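Local coordinates for Lmo1340 protein (Listeria monocytogenes, PDB 4NLM) that is of unknown function but folds as a YqgU-like six-bladed beta propeller and is probably a surface lipoprotein of the bacterium, at residues A[323-328]-A[337-342]; A[49-54]-A[94-99]; A[187-192]-A[205-210]. One frame throughout, in Å; residues are numbered along the deposited sequence. Where two conformers were deposited one is given.

Contact 1: A[323-328]-A[337-342]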
loop_
_atom_site.group_PDB
_atom_site.type_symbol
_atom_site.label_atom_id
_atom_site.label_comp_id
_atom_site.label_asym_id
_atom_site.label_seq_id
_atom_site.Cartn_x
_atom_site.Cartn_y
_atom_site.Cartn_z
ATOM N N ASN A 323 5.590 13.337 8.107
ATOM C CA ASN A 323 5.453 11.936 7.753
ATOM C C ASN A 323 4.017 11.658 7.321
ATOM O O ASN A 323 3.129 11.718 8.152
ATOM C CB ASN A 323 5.809 11.118 8.989
ATOM C CG ASN A 323 5.540 9.644 8.834
ATOM O OD1 ASN A 323 6.064 9.003 7.918
ATOM N ND2 ASN A 323 4.751 9.085 9.741
ATOM N N GLN A 324 3.791 11.381 6.040
ATOM C CA GLN A 324 2.464 11.045 5.537
ATOM C C GLN A 324 2.676 10.001 4.443
ATOM O O GLN A 324 3.800 9.816 3.982
ATOM C CB GLN A 324 1.738 12.270 4.988
ATOM C CG GLN A 324 1.629 13.396 6.015
ATOM C CD GLN A 324 0.838 14.581 5.535
ATOM O OE1 GLN A 324 0.330 14.598 4.429
ATOM N NE2 GLN A 324 0.702 15.569 6.399
ATOM N N PRO A 325 1.623 9.315 4.007
ATOM C CA PRO A 325 1.822 8.275 2.992
ATOM C C PRO A 325 2.468 8.793 1.719
ATOM O O PRO A 325 2.244 9.924 1.286
ATOM C CB PRO A 325 0.392 7.776 2.763
ATOM C CG PRO A 325 -0.296 7.972 4.072
ATOM C CD PRO A 325 0.243 9.297 4.521
ATOM N N ILE A 326 3.211 7.879 1.088
ATOM C CA ILE A 326 3.923 8.115 -0.178
ATOM C C ILE A 326 3.797 6.898 -1.085
ATOM O O ILE A 326 3.798 5.795 -0.609
ATOM C CB ILE A 326 5.388 8.494 0.023
ATOM C CG1 ILE A 326 6.078 7.567 1.039
ATOM C CG2 ILE A 326 5.506 9.965 0.406
ATOM C CD1 ILE A 326 7.599 7.765 1.121
ATOM N N LEU A 327 3.700 7.166 -2.380
ATOM C CA LEU A 327 3.572 6.061 -3.361
ATOM C C LEU A 327 4.203 6.505 -4.669
ATOM O O LEU A 327 3.768 7.455 -5.328
ATOM C CB LEU A 327 2.096 5.743 -3.582
ATOM C CG LEU A 327 1.865 4.629 -4.609
ATOM C CD1 LEU A 327 2.417 3.294 -4.166
ATOM C CD2 LEU A 327 0.371 4.529 -4.885
ATOM N N SER A 328 5.175 5.720 -5.124
ATOM C CA SER A 328 5.800 5.956 -6.403
ATOM C C SER A 328 5.141 5.144 -7.502
ATOM O O SER A 328 4.296 4.301 -7.268
ATOM C CB SER A 328 7.296 5.637 -6.346
ATOM O OG SER A 328 7.532 4.250 -6.248
ATOM N N TYR A 337 1.967 12.025 -2.466
ATOM C CA TYR A 337 2.206 12.321 -1.067
ATOM C C TYR A 337 0.933 12.801 -0.385
ATOM O O TYR A 337 0.219 13.625 -0.943
ATOM C CB TYR A 337 3.275 13.431 -0.944
ATOM C CG TYR A 337 3.512 13.971 0.454
ATOM C CD1 TYR A 337 4.062 13.189 1.427
ATOM C CD2 TYR A 337 3.158 15.277 0.797
ATOM C CE1 TYR A 337 4.291 13.653 2.696
ATOM C CE2 TYR A 337 3.366 15.780 2.072
ATOM C CZ TYR A 337 3.926 14.970 3.029
ATOM O OH TYR A 337 4.098 15.494 4.306
ATOM N N GLY A 338 0.717 12.299 0.825
ATOM C CA GLY A 338 -0.384 12.775 1.690
ATOM C C GLY A 338 -1.374 11.694 1.986
ATOM O O GLY A 338 -1.484 10.701 1.239
ATOM N N TYR A 339 -2.190 11.910 3.010
ATOM C CA TYR A 339 -3.213 10.950 3.331
ATOM C C TYR A 339 -4.209 10.766 2.198
ATOM O O TYR A 339 -4.804 9.669 2.082
ATOM C CB TYR A 339 -3.955 11.352 4.630
ATOM C CG TYR A 339 -3.078 11.127 5.849
ATOM C CD1 TYR A 339 -2.859 9.839 6.326
ATOM C CD2 TYR A 339 -2.426 12.159 6.464
ATOM C CE1 TYR A 339 -2.020 9.594 7.379
ATOM C CE2 TYR A 339 -1.590 11.939 7.558
ATOM C CZ TYR A 339 -1.403 10.653 8.015
ATOM O OH TYR A 339 -0.584 10.381 9.077
ATOM N N LEU A 340 -4.405 11.788 1.355
ATOM C CA LEU A 340 -5.327 11.704 0.230
ATOM C C LEU A 340 -4.586 11.668 -1.128
ATOM O O LEU A 340 -5.235 11.756 -2.168
ATOM C CB LEU A 340 -6.326 12.849 0.259
ATOM C CG LEU A 340 -7.116 12.955 1.538
ATOM C CD1 LEU A 340 -8.110 14.090 1.396
ATOM C CD2 LEU A 340 -7.839 11.664 1.905
ATOM N N PHE A 341 -3.241 11.615 -1.098
ATOM C CA PHE A 341 -2.408 11.621 -2.300
ATOM C C PHE A 341 -2.768 12.796 -3.197
ATOM O O PHE A 341 -2.838 12.678 -4.425
ATOM C CB PHE A 341 -2.481 10.281 -3.079
ATOM C CG PHE A 341 -1.750 9.128 -2.445
ATOM C CD1 PHE A 341 -0.645 9.281 -1.653
ATOM C CD2 PHE A 341 -2.158 7.842 -2.747
ATOM C CE1 PHE A 341 -0.003 8.178 -1.107
ATOM C CE2 PHE A 341 -1.516 6.740 -2.222
ATOM C CZ PHE A 341 -0.424 6.894 -1.404
ATOM N N ASP A 342 -2.909 13.969 -2.569
ATOM C CA ASP A 342 -3.274 15.165 -3.293
ATOM C C ASP A 342 -2.107 16.050 -3.705
ATOM O O ASP A 342 -2.314 17.071 -4.366
ATOM C CB ASP A 342 -4.288 15.987 -2.466
ATOM C CG ASP A 342 -3.753 16.403 -1.133
ATOM O OD1 ASP A 342 -2.991 15.697 -0.477
ATOM O OD2 ASP A 342 -4.113 17.510 -0.698
HETATM O O HOH W 1 -2.096 14.692 4.052
#

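Contact 2: A[49-54]-A[94-99]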
loop_
_atom_site.group_PDB
_atom_site.type_symbol
_atom_site.label_atom_id
_atom_site.label_comp_id
_atom_site.label_asym_id
_atom_site.label_seq_id
_atom_site.Cartn_x
_atom_site.Cartn_y
_atom_site.Cartn_z
ATOM N N ARG A 49 -10.389 10.971 -2.542
ATOM C CA ARG A 49 -8.953 10.799 -2.546
ATOM C C ARG A 49 -8.448 10.497 -3.943
ATOM O O ARG A 49 -9.218 10.174 -4.842
ATOM C CB ARG A 49 -8.531 9.637 -1.647
ATOM C CG ARG A 49 -9.025 8.275 -2.149
ATOM C CD ARG A 49 -8.515 7.101 -1.330
ATOM N NE ARG A 49 -9.029 7.135 0.025
ATOM C CZ ARG A 49 -8.366 7.561 1.101
ATOM N NH1 ARG A 49 -8.970 7.535 2.270
ATOM N NH2 ARG A 49 -7.100 7.979 1.033
ATOM N N VAL A 50 -7.126 10.643 -4.122
ATOM C CA VAL A 50 -6.417 9.992 -5.222
ATOM C C VAL A 50 -6.010 8.623 -4.684
ATOM O O VAL A 50 -5.369 8.506 -3.660
ATOM C CB VAL A 50 -5.207 10.803 -5.669
ATOM C CG1 VAL A 50 -4.297 10.003 -6.582
ATOM C CG2 VAL A 50 -5.693 12.066 -6.370
ATOM N N VAL A 51 -6.400 7.559 -5.410
ATOM C CA VAL A 51 -6.144 6.215 -4.915
ATOM C C VAL A 51 -4.682 5.795 -5.188
ATOM O O VAL A 51 -4.056 5.130 -4.383
ATOM C CB VAL A 51 -7.105 5.231 -5.597
ATOM C CG1 VAL A 51 -6.780 3.773 -5.232
ATOM C CG2 VAL A 51 -8.537 5.573 -5.235
ATOM N N GLY A 52 -4.161 6.204 -6.330
ATOM C CA GLY A 52 -2.807 5.836 -6.753
ATOM C C GLY A 52 -2.568 6.164 -8.196
ATOM O O GLY A 52 -3.371 6.799 -8.836
ATOM N N TRP A 53 -1.424 5.692 -8.714
ATOM C CA TRP A 53 -1.054 5.905 -10.090
ATOM C C TRP A 53 -1.752 4.908 -11.015
ATOM O O TRP A 53 -1.914 3.737 -10.683
ATOM C CB TRP A 53 0.451 5.684 -10.285
ATOM C CG TRP A 53 1.289 6.688 -9.544
ATOM C CD1 TRP A 53 1.977 6.474 -8.396
ATOM C CD2 TRP A 53 1.581 8.002 -9.956
ATOM N NE1 TRP A 53 2.677 7.595 -8.044
ATOM C CE2 TRP A 53 2.417 8.568 -8.968
ATOM C CE3 TRP A 53 1.203 8.783 -11.040
ATOM C CZ2 TRP A 53 2.902 9.868 -9.061
ATOM C CZ3 TRP A 53 1.638 10.067 -11.107
ATOM C CH2 TRP A 53 2.495 10.602 -10.125
ATOM N N LEU A 54 -2.117 5.399 -12.192
ATOM C CA LEU A 54 -2.560 4.525 -13.296
ATOM C C LEU A 54 -1.550 4.420 -14.422
ATOM O O LEU A 54 -1.579 3.442 -15.180
ATOM C CB LEU A 54 -3.900 4.996 -13.850
ATOM C CG LEU A 54 -5.080 4.909 -12.885
ATOM C CD1 LEU A 54 -6.318 5.469 -13.540
ATOM C CD2 LEU A 54 -5.300 3.497 -12.413
ATOM N N VAL A 94 -10.571 0.236 -2.322
ATOM C CA VAL A 94 -10.265 0.341 -3.754
ATOM C C VAL A 94 -8.790 0.113 -3.910
ATOM O O VAL A 94 -8.007 0.775 -3.237
ATOM C CB VAL A 94 -10.605 1.717 -4.341
ATOM C CG1 VAL A 94 -10.411 1.732 -5.835
ATOM C CG2 VAL A 94 -12.015 2.172 -3.965
ATOM N N GLN A 95 -8.413 -0.788 -4.784
ATOM C CA GLN A 95 -6.996 -1.010 -5.091
ATOM C C GLN A 95 -6.802 -1.093 -6.584
ATOM O O GLN A 95 -7.689 -1.523 -7.329
ATOM C CB GLN A 95 -6.491 -2.307 -4.490
ATOM C CG GLN A 95 -6.312 -2.289 -2.999
ATOM C CD GLN A 95 -5.505 -3.487 -2.515
ATOM O OE1 GLN A 95 -4.791 -4.154 -3.297
ATOM N NE2 GLN A 95 -5.585 -3.747 -1.246
ATOM N N ILE A 96 -5.634 -0.640 -7.002
ATOM C CA ILE A 96 -5.183 -0.731 -8.401
ATOM C C ILE A 96 -4.335 -1.991 -8.548
ATOM O O ILE A 96 -3.517 -2.291 -7.691
ATOM C CB ILE A 96 -4.370 0.519 -8.770
ATOM C CG1 ILE A 96 -5.247 1.760 -8.619
ATOM C CG2 ILE A 96 -3.772 0.425 -10.154
ATOM C CD1 ILE A 96 -4.459 3.045 -8.436
ATOM N N SER A 97 -4.578 -2.761 -9.612
ATOM C CA SER A 97 -3.853 -4.009 -9.811
ATOM C C SER A 97 -2.358 -3.766 -10.029
ATOM O O SER A 97 -1.955 -2.690 -10.486
ATOM C CB SER A 97 -4.427 -4.765 -11.002
ATOM O OG SER A 97 -4.136 -4.118 -12.219
ATOM N N PRO A 98 -1.542 -4.774 -9.706
ATOM C CA PRO A 98 -0.104 -4.609 -9.860
ATOM C C PRO A 98 0.331 -4.272 -11.295
ATOM O O PRO A 98 1.364 -3.641 -11.462
ATOM C CB PRO A 98 0.421 -5.990 -9.429
ATOM C CG PRO A 98 -0.588 -6.472 -8.430
ATOM C CD PRO A 98 -1.877 -6.024 -9.017
ATOM N N ASP A 99 -0.459 -4.668 -12.288
ATOM C CA ASP A 99 -0.135 -4.402 -13.686
ATOM C C ASP A 99 -0.882 -3.160 -14.202
ATOM O O ASP A 99 -0.819 -2.874 -15.409
ATOM C CB ASP A 99 -0.383 -5.648 -14.576
ATOM C CG ASP A 99 -1.844 -6.094 -14.611
ATOM O OD1 ASP A 99 -2.684 -5.500 -13.936
ATOM O OD2 ASP A 99 -2.158 -7.080 -15.311
#

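Contact 3: A[187-192]-A[205-210]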
loop_
_atom_site.group_PDB
_atom_site.type_symbol
_atom_site.label_atom_id
_atom_site.label_comp_id
_atom_site.label_asym_id
_atom_site.label_seq_id
_atom_site.Cartn_x
_atom_site.Cartn_y
_atom_site.Cartn_z
ATOM N N ASP A 187 3.849 -16.987 -7.137
ATOM C CA ASP A 187 2.600 -17.519 -7.661
ATOM C C ASP A 187 1.798 -18.233 -6.563
ATOM O O ASP A 187 0.602 -17.971 -6.405
ATOM C CB ASP A 187 2.923 -18.473 -8.817
ATOM C CG ASP A 187 1.688 -19.023 -9.534
ATOM O OD1 ASP A 187 0.612 -18.389 -9.522
ATOM O OD2 ASP A 187 1.819 -20.100 -10.161
ATOM N N ASN A 188 2.470 -19.088 -5.791
ATOM C CA ASN A 188 1.804 -19.897 -4.749
ATOM C C ASN A 188 2.446 -19.830 -3.372
ATOM O O ASN A 188 2.206 -20.688 -2.541
ATOM C CB ASN A 188 1.771 -21.377 -5.167
ATOM C CG ASN A 188 0.828 -21.657 -6.330
ATOM O OD1 ASN A 188 -0.363 -21.340 -6.271
ATOM N ND2 ASN A 188 1.356 -22.235 -7.395
ATOM N N LEU A 189 3.259 -18.821 -3.130
ATOM C CA LEU A 189 3.990 -18.695 -1.883
ATOM C C LEU A 189 3.564 -17.464 -1.106
ATOM O O LEU A 189 3.318 -16.401 -1.692
ATOM C CB LEU A 189 5.492 -18.566 -2.129
ATOM C CG LEU A 189 6.187 -19.769 -2.741
ATOM C CD1 LEU A 189 7.633 -19.462 -3.094
ATOM C CD2 LEU A 189 6.117 -20.996 -1.839
ATOM N N VAL A 190 3.477 -17.602 0.213
ATOM C CA VAL A 190 3.135 -16.474 1.081
ATOM C C VAL A 190 4.114 -16.458 2.235
ATOM O O VAL A 190 4.613 -17.498 2.657
ATOM C CB VAL A 190 1.686 -16.568 1.625
ATOM C CG1 VAL A 190 1.500 -17.793 2.508
ATOM C CG2 VAL A 190 1.325 -15.328 2.421
ATOM N N ILE A 191 4.464 -15.256 2.664
ATOM C CA ILE A 191 5.275 -15.052 3.840
ATOM C C ILE A 191 4.335 -14.465 4.908
ATOM O O ILE A 191 3.461 -13.641 4.605
ATOM C CB ILE A 191 6.439 -14.066 3.582
ATOM C CG1 ILE A 191 7.483 -14.641 2.629
ATOM C CG2 ILE A 191 7.149 -13.681 4.875
ATOM C CD1 ILE A 191 8.522 -13.642 2.162
ATOM N N SER A 192 4.522 -14.937 6.122
ATOM C CA SER A 192 3.745 -14.420 7.243
ATOM C C SER A 192 4.654 -14.109 8.417
ATOM O O SER A 192 5.696 -14.758 8.581
ATOM C CB SER A 192 2.659 -15.423 7.664
ATOM O OG SER A 192 3.206 -16.664 8.087
ATOM N N LEU A 205 9.293 -14.659 10.753
ATOM C CA LEU A 205 8.785 -14.756 9.388
ATOM C C LEU A 205 8.909 -16.162 8.850
ATOM O O LEU A 205 9.985 -16.737 8.907
ATOM C CB LEU A 205 9.551 -13.842 8.458
ATOM C CG LEU A 205 9.616 -12.371 8.767
ATOM C CD1 LEU A 205 10.227 -11.655 7.585
ATOM C CD2 LEU A 205 8.205 -11.870 9.011
ATOM N N TYR A 206 7.798 -16.664 8.311
ATOM C CA TYR A 206 7.700 -17.987 7.737
ATOM C C TYR A 206 7.282 -17.905 6.281
ATOM O O TYR A 206 6.499 -17.053 5.891
ATOM C CB TYR A 206 6.654 -18.814 8.495
ATOM C CG TYR A 206 7.133 -19.276 9.834
ATOM C CD1 TYR A 206 7.007 -18.474 10.941
ATOM C CD2 TYR A 206 7.700 -20.531 9.994
ATOM C CE1 TYR A 206 7.443 -18.886 12.182
ATOM C CE2 TYR A 206 8.142 -20.956 11.236
ATOM C CZ TYR A 206 8.019 -20.120 12.323
ATOM O OH TYR A 206 8.444 -20.522 13.568
ATOM N N LEU A 207 7.815 -18.831 5.485
ATOM C CA LEU A 207 7.464 -18.991 4.076
ATOM C C LEU A 207 6.664 -20.292 3.949
ATOM O O LEU A 207 7.006 -21.300 4.572
ATOM C CB LEU A 207 8.708 -19.143 3.208
ATOM C CG LEU A 207 8.502 -19.254 1.696
ATOM C CD1 LEU A 207 7.871 -17.989 1.128
ATOM C CD2 LEU A 207 9.830 -19.519 0.991
ATOM N N GLN A 208 5.607 -20.270 3.157
ATOM C CA GLN A 208 4.811 -21.478 2.927
ATOM C C GLN A 208 4.129 -21.415 1.592
ATOM O O GLN A 208 3.859 -20.359 1.043
ATOM C CB GLN A 208 3.730 -21.616 3.995
ATOM C CG GLN A 208 2.941 -20.334 4.230
ATOM C CD GLN A 208 3.173 -19.711 5.609
ATOM O OE1 GLN A 208 2.881 -20.371 6.624
ATOM N NE2 GLN A 208 3.648 -18.434 5.669
ATOM N N ASP A 209 3.870 -22.593 1.045
ATOM C CA ASP A 209 3.079 -22.720 -0.160
ATOM C C ASP A 209 1.614 -22.715 0.276
ATOM O O ASP A 209 1.233 -23.446 1.179
ATOM C CB ASP A 209 3.448 -24.011 -0.884
ATOM C CG ASP A 209 2.829 -24.112 -2.265
ATOM O OD1 ASP A 209 1.592 -24.023 -2.380
ATOM O OD2 ASP A 209 3.596 -24.260 -3.239
ATOM N N ILE A 210 0.795 -21.911 -0.379
ATOM C CA ILE A 210 -0.624 -21.731 0.022
ATOM C C ILE A 210 -1.504 -22.953 -0.124
ATOM O O ILE A 210 -2.638 -23.009 0.376
ATOM C CB ILE A 210 -1.310 -20.593 -0.754
ATOM C CG1 ILE A 210 -1.382 -20.893 -2.252
ATOM C CG2 ILE A 210 -0.621 -19.275 -0.483
ATOM C CD1 ILE A 210 -2.187 -19.884 -3.042
#

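Contact 1: A[323-328]-A[337-342]
Y337 pairs with I326 where two antiparallel strands of one propeller blade, 326-328 and 334-337, leave each other. It is a non-hydrogen-bonded pair with CA atoms 4.6 Å apart. The Y337 ring, with CG anti to its backbone N (chi1 173°), lies back along the other chain, and I326 CG2 meets CD1 at the ring edge, 3.7 Å away. Farther out, the amide of Q324 lies nearly parallel to the ring (planes 9° apart), with Q324 CD 3.6 Å from Y337 OH. D322 holds both polar ends: its carbonyl O accepts from Y337 OH and its carboxylate from Q324 NE2.

G338 supplies the backbone bond between the segments. Its N lies 2.9 Å from P325 O, with an N-H...O angle of 161° and the donor in the carbonyl plane. G338 also opens a type I turn that runs to F341.

Y339, the second residue of the turn, offers its ring to the proline: P325 CD sits over one face, 3.8 Å from the centroid, in a CH-pi contact offset to the rim. A water lies between Y339 N and Q324 OE1, but its approach to the amide oxygen is too short for the bridge to be more than doubtful.

F341, which ends the turn with its N bonded to G338 O, brings its ring back against the first segment. P325 O and I326 N approach its edge near the ring plane, P325 CB lies 3.9 Å from F341 CE1, and of the atoms round this ring L327 CB comes closest, 3.5 Å from F341 CZ.

Contact 2: A[49-54]-A[94-99]
I96 reaches across to residues 51-54 with its CD1 methyl, which carries most of this meeting between the first strands of two consecutive propeller blades. The strand axes of 49-53 and 94-96 run roughly parallel, 26° apart, with a closest approach of 7.1 Å. That is wider than a beta-sheet pairing, and the segments meet through apolar side chains and backbone atoms.

With I96 CG1 anti to its carbonyl carbon (chi1 -61°) and the chain extended beyond it, CD1 is carried to the backbone of the other strand. It lies 3.7 Å from G52 CA and 3.5 Å from W53 O; the lack of a side chain at G52 is what leaves CD1 room to come so near.

Two side chains border the methyl. V51 and I96 cross obliquely, with V51 CG1 4.0 Å from I96 CD1. L54 meets the isoleucine at about a right angle, and its CD2 lies 4.1 Å from both I96 CD1 and I96 CG2, so that it fits against the fork of the branched chain. V51 CG1, placed anti to its own backbone N, also faces V94 of the second strand: V94 O is 3.8 Å away and V94 CG1 is 4.2 Å away.

Among its neighbours, the contact is joined by L60 of strand 58-65, which touches both V51 and I96, while L121 packs on L54. The indole of W53 leads away from residues 94-99 to L334 and L336 of strand 334-337, its NE1 hydrogen-bonded to L327 O, and V50 likewise touches L336, tying this strand to the preceding blade in the ring.

Contact 3: A[187-192]-A[205-210]
Q208 grips residues 187-192 with both its backbone and its side chain. Its N donates to V190 O at 3.0 Å, and its O accepts from V190 N at 2.9 Å. The side chain bends back over the same partner. CG lies between the backbone N and the carbonyl carbon (chi1 48°) and the chain kinks at chi2 (-113°), so that NE2 hovers above the carbonyl plane of V190, 57° out of it, with NE2 to V190 O a longer 3.3 Å. V190 O thus accepts two donors from one residue. The same amide nitrogen reaches S192 OG at 3.0 Å, and this hydroxyl is in turn hydrogen-bonded to N194 OD1, so the amide is fixed by two neighbours in a buried setting.

S192 and Y206 form the next hydrogen-bonded pair of this antiparallel hairpin, and beyond the strand end I210 N donates to N188 O at 2.9 Å. In between, CA-H...O contacts fill the non-hydrogen-bonded pairs, as from I191 CA to Y206 O at 3.1 Å.

On the face carrying L189, I191, L207 and D209, L207 CD1 rests 3.7 Å from I191 CG1 and 4.1 Å from L189 CB. D209 turns its carboxylate to a salt bridge with R211. On the V190 and Q208 face, V190 CG1, in one of two deposited conformers, lies against Q208 CG and I210 CG2.

The hairpin forms the two middle strands of a four-stranded propeller blade: strand 182-184 lies beyond 189-194, its I182 touching V190 and S192, while strand 212-223 flanks 203-209, with K216 making a cation-pi contact to Y206.

Contact 1, within the last blade, touches the 49-54 side of contact 2, in the next blade of the ring: their centres are 13 Å apart, and W53 NE1 lies 2.9 Å from L327 O while V50 N lies 2.9 Å from L340 O, both probable hydrogen bonds. Contact 2 joins residues 49-54 in turn to strand 90-96 of the following blade. Contact 3 lies within a blade, its centre 24 Å from that of contact 2 and 29 Å from that of contact 1, on the opposite side of the chain's centre from contact 1. The sheet of contact 1 also takes in strand 40-41 beside strand 352-357, so N-terminal and C-terminal strands pair there, consistent with closure of the propeller ring.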